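Local coordinates for HD-GYP domain-containing protein (Bdellovibrio bacteriovorus, PDB 3TM8) that binds two iron(III) ions in an unconventional HD-GYP domain and probably acts as, or is related to, a cyclic-di-GMP phosphodiesterase, at residues K312-L315 / Q316-Q319; H320-D323 / I324-L328. All blocks are in the same frame, centred on the assembly; numbering follows the deposited sequence.

Contact 1 (K312-L315 / Q316-Q319); sequences KHPL and QHIQ
The carbonyl oxygen of Pro314 takes two backbone N-H groups of the first helical turn. Ile318 N reaches Pro314 O at 3.2 Å, lying in the carbonyl plane, while His317 N comes closer to the same oxygen but at a poor angle and makes a weak bond. One residue on, Gln319 N bonds Leu315 O at 2.9 Å and is nearly straight, 169° at the hydrogen. Pro314 is the N-cap, the point where the loop turns into the helix.

The proline ring also meets a side chain. Its CG sits above the middle of the His317 imidazole, 3.8 Å from the ring centroid, a CH-pi contact over the face. His317 can lie there because its CG is anti to its carbonyl carbon (chi1 -70°), which swings the ring back toward the loop; ND1 is hydrogen-bonded to Ser283 OG, so the ring is held by its nitrogen as well as by its face. Gln316 also returns to the proline, but by another route: its CG stands between its own backbone N and carbonyl carbon, the chain bends at chi2 (-92°), and OE1 comes within 3.5 Å of Pro314 CB. Further round the helix, Gln319, its chain extended beyond CG, lies obliquely across Leu315, OE1 standing 3.7 Å from both CG and CD2 of the leucine. Behind the cap, His313 CB touches Ile318 CD1 at 4.1 Å.

The loop and the cap lead into the C-terminal helix 315-325. His313 and Pro314 pack on helix 276-293, which carries the iron ligand Asn285, while His317 rests on Leu181 and Leu185 of helix 167-185 and Ile318 on Ala302 and Leu305 of helix 301-308.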
# COMPACT_ATOMS: atom_id res chain seq x y z
N LYS A 312 -20.48 3.74 11.33
CA LYS A 312 -19.16 3.22 11.59
C LYS A 312 -18.08 4.26 11.35
O LYS A 312 -17.04 4.21 12.00
CB LYS A 312 -18.89 1.96 10.77
CG LYS A 312 -19.77 0.78 11.17
CD LYS A 312 -19.33 -0.49 10.46
CE LYS A 312 -20.30 -1.64 10.70
NZ LYS A 312 -20.25 -2.13 12.10
N HIS A 313 -18.31 5.20 10.43
CA HIS A 313 -17.29 6.19 10.07
C HIS A 313 -17.88 7.58 9.98
O HIS A 313 -19.05 7.73 9.66
CB HIS A 313 -16.62 5.84 8.75
CG HIS A 313 -16.13 4.43 8.69
ND1 HIS A 313 -14.93 4.04 9.24
CD2 HIS A 313 -16.69 3.31 8.17
CE1 HIS A 313 -14.76 2.74 9.04
NE2 HIS A 313 -15.82 2.27 8.41
N PRO A 314 -17.07 8.61 10.25
CA PRO A 314 -17.63 9.96 10.19
C PRO A 314 -18.14 10.28 8.80
O PRO A 314 -17.45 10.05 7.80
CB PRO A 314 -16.44 10.86 10.53
CG PRO A 314 -15.47 9.96 11.25
CD PRO A 314 -15.63 8.62 10.58
N LEU A 315 -19.35 10.84 8.71
CA LEU A 315 -19.91 11.16 7.42
C LEU A 315 -18.98 12.09 6.63
O LEU A 315 -18.85 11.94 5.42
CB LEU A 315 -21.31 11.79 7.55
CG LEU A 315 -22.00 12.22 6.26
CD1 LEU A 315 -22.22 11.03 5.31
CD2 LEU A 315 -23.30 12.97 6.56
N GLN A 316 -18.34 13.04 7.30
CA GLN A 316 -17.43 13.93 6.57
C GLN A 316 -16.29 13.18 5.88
O GLN A 316 -15.86 13.57 4.79
CB GLN A 316 -16.91 15.09 7.44
CG GLN A 316 -16.05 14.71 8.64
CD GLN A 316 -16.85 14.51 9.91
OE1 GLN A 316 -17.95 13.96 9.89
NE2 GLN A 316 -16.31 14.98 11.03
N HIS A 317 -15.79 12.11 6.50
CA HIS A 317 -14.75 11.32 5.85
C HIS A 317 -15.29 10.65 4.61
O HIS A 317 -14.65 10.64 3.56
CB HIS A 317 -14.20 10.25 6.78
CG HIS A 317 -13.39 10.77 7.91
ND1 HIS A 317 -12.67 9.95 8.75
CD2 HIS A 317 -13.17 12.04 8.35
CE1 HIS A 317 -12.05 10.68 9.66
NE2 HIS A 317 -12.34 11.95 9.44
N ILE A 318 -16.48 10.06 4.74
CA ILE A 318 -17.05 9.33 3.62
C ILE A 318 -17.36 10.27 2.46
O ILE A 318 -17.09 9.94 1.30
CB ILE A 318 -18.28 8.50 4.04
CG1 ILE A 318 -17.85 7.47 5.08
CG2 ILE A 318 -18.91 7.82 2.84
CD1 ILE A 318 -16.56 6.74 4.71
N GLN A 319 -17.90 11.44 2.76
CA GLN A 319 -18.17 12.44 1.73
C GLN A 319 -16.88 12.90 1.04
O GLN A 319 -16.82 12.99 -0.19
CB GLN A 319 -18.92 13.63 2.32
CG GLN A 319 -20.29 13.26 2.87
CD GLN A 319 -21.04 14.42 3.49
OE1 GLN A 319 -22.26 14.49 3.40
NE2 GLN A 319 -20.32 15.34 4.14

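Contact 2 (H320-D323 / I324-L328); sequences HLND and ILKGL
This is a local contact along the last turns of helix 315-325, where the helix stops and the chain ends at Leu328. Ile324 N bonds back to His320 O at 2.8 Å. Leu325 N reaches Leu321 O in the same way at 2.9 Å. Ile324 has CG1 anti to its carbonyl carbon (chi1 -68°), which lays that branch against the preceding turn, 3.2 Å from His320 O; its CD1 then meets Leu321 CD2 at 4.3 Å. Near the end the bonds weaken: Lys326 N is shared between Asn322 O and Asp323 O, both weak bonds. The finish is a Schellman motif, with Gly327 at positive phi (98°) and two bonds back into the last turn, Leu328 N to Asp323 O (weak, 2.9 Å) and Gly327 N to Ile324 O (3.1 Å). Asp323 CB and Leu328 CB approach to 4.0 Å. On the outer side the Lys326 chain passes obliquely by Asn322, Lys326 CD lying 4.0 Å from Asn322 ND2. Leu321 and Leu325 pack on Met287 of helix 276-293, Ile324 on Ala180 of helix 167-185, and the terminal carboxylate makes a salt bridge through Leu328 OXT to Lys184 NZ of that helix.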
# COMPACT_ATOMS: atom_id res chain seq x y z
N HIS A 320 -15.85 13.21 1.82
CA HIS A 320 -14.58 13.63 1.24
C HIS A 320 -14.00 12.52 0.36
O HIS A 320 -13.49 12.79 -0.73
CB HIS A 320 -13.57 14.02 2.32
CG HIS A 320 -13.79 15.38 2.92
ND1 HIS A 320 -14.16 16.48 2.17
CD2 HIS A 320 -13.66 15.82 4.19
CE1 HIS A 320 -14.26 17.53 2.96
NE2 HIS A 320 -13.96 17.16 4.19
N LEU A 321 -14.04 11.27 0.84
CA LEU A 321 -13.50 10.14 0.09
C LEU A 321 -14.27 9.94 -1.20
O LEU A 321 -13.68 9.66 -2.25
CB LEU A 321 -13.47 8.88 0.94
CG LEU A 321 -12.36 8.89 2.00
CD1 LEU A 321 -12.63 7.91 3.14
CD2 LEU A 321 -10.98 8.65 1.38
N ASN A 322 -15.58 10.07 -1.14
CA ASN A 322 -16.39 10.02 -2.35
C ASN A 322 -15.92 11.07 -3.36
O ASN A 322 -15.72 10.76 -4.54
CB ASN A 322 -17.87 10.18 -2.02
CG ASN A 322 -18.75 10.09 -3.25
OD1 ASN A 322 -18.80 9.05 -3.91
ND2 ASN A 322 -19.47 11.16 -3.55
N ASP A 323 -15.70 12.29 -2.88
CA ASP A 323 -15.22 13.37 -3.75
C ASP A 323 -13.83 13.08 -4.32
O ASP A 323 -13.57 13.32 -5.50
CB ASP A 323 -15.21 14.71 -3.01
CG ASP A 323 -16.60 15.23 -2.69
OD1 ASP A 323 -17.58 14.71 -3.27
OD2 ASP A 323 -16.70 16.17 -1.88
N ILE A 324 -12.94 12.57 -3.48
CA ILE A 324 -11.60 12.19 -3.93
C ILE A 324 -11.65 11.16 -5.05
O ILE A 324 -10.93 11.28 -6.04
CB ILE A 324 -10.75 11.68 -2.75
CG1 ILE A 324 -10.44 12.83 -1.79
CG2 ILE A 324 -9.46 11.04 -3.25
CD1 ILE A 324 -10.03 12.39 -0.41
N LEU A 325 -12.51 10.15 -4.91
CA LEU A 325 -12.66 9.11 -5.92
C LEU A 325 -13.26 9.67 -7.22
O LEU A 325 -13.04 9.12 -8.29
CB LEU A 325 -13.51 7.96 -5.38
CG LEU A 325 -12.85 7.13 -4.28
CD1 LEU A 325 -13.86 6.20 -3.63
CD2 LEU A 325 -11.65 6.36 -4.83
N LYS A 326 -14.01 10.76 -7.08
CA LYS A 326 -14.64 11.43 -8.21
C LYS A 326 -13.69 12.40 -8.89
O LYS A 326 -14.03 13.00 -9.91
CB LYS A 326 -15.86 12.21 -7.72
CG LYS A 326 -17.19 11.52 -7.89
CD LYS A 326 -18.27 12.32 -7.18
CE LYS A 326 -19.57 12.37 -7.97
NZ LYS A 326 -20.57 13.23 -7.29
N GLY A 327 -12.50 12.56 -8.33
CA GLY A 327 -11.51 13.46 -8.91
C GLY A 327 -11.50 14.82 -8.25
O GLY A 327 -10.57 15.60 -8.45
N LEU A 328 -12.53 15.11 -7.46
CA LEU A 328 -12.56 16.35 -6.69
C LEU A 328 -11.69 16.22 -5.45
O LEU A 328 -10.58 15.68 -5.48
CB LEU A 328 -13.99 16.70 -6.28
CG LEU A 328 -15.05 16.96 -7.34
CD1 LEU A 328 -15.65 15.66 -7.84
CD2 LEU A 328 -16.15 17.87 -6.78
OXT LEU A 328 -12.10 16.67 -4.38

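How the contacts relate
Contacts 1 and 2 are the two ends of one helix, 315-325, their centres 12 Å apart; they adjoin in sequence, and the backbone of the helix runs unbroken from one to the other. Ser283 of helix 276-293 lies against both, meeting His313, Pro314 and His317 in contact 1 and Leu321 in contact 2. Leu181 and Leu185 likewise touch His317 and His320. Neither contact supplies an iron ligand. The His313 side chain is about 10 Å from a bound iron(III) ion and about 7 Å from the side chains of the ligands Glu258 and Asn285, while Leu321 is about 12 Å from an iron and about 8 Å from Asn285, measured from its side chain.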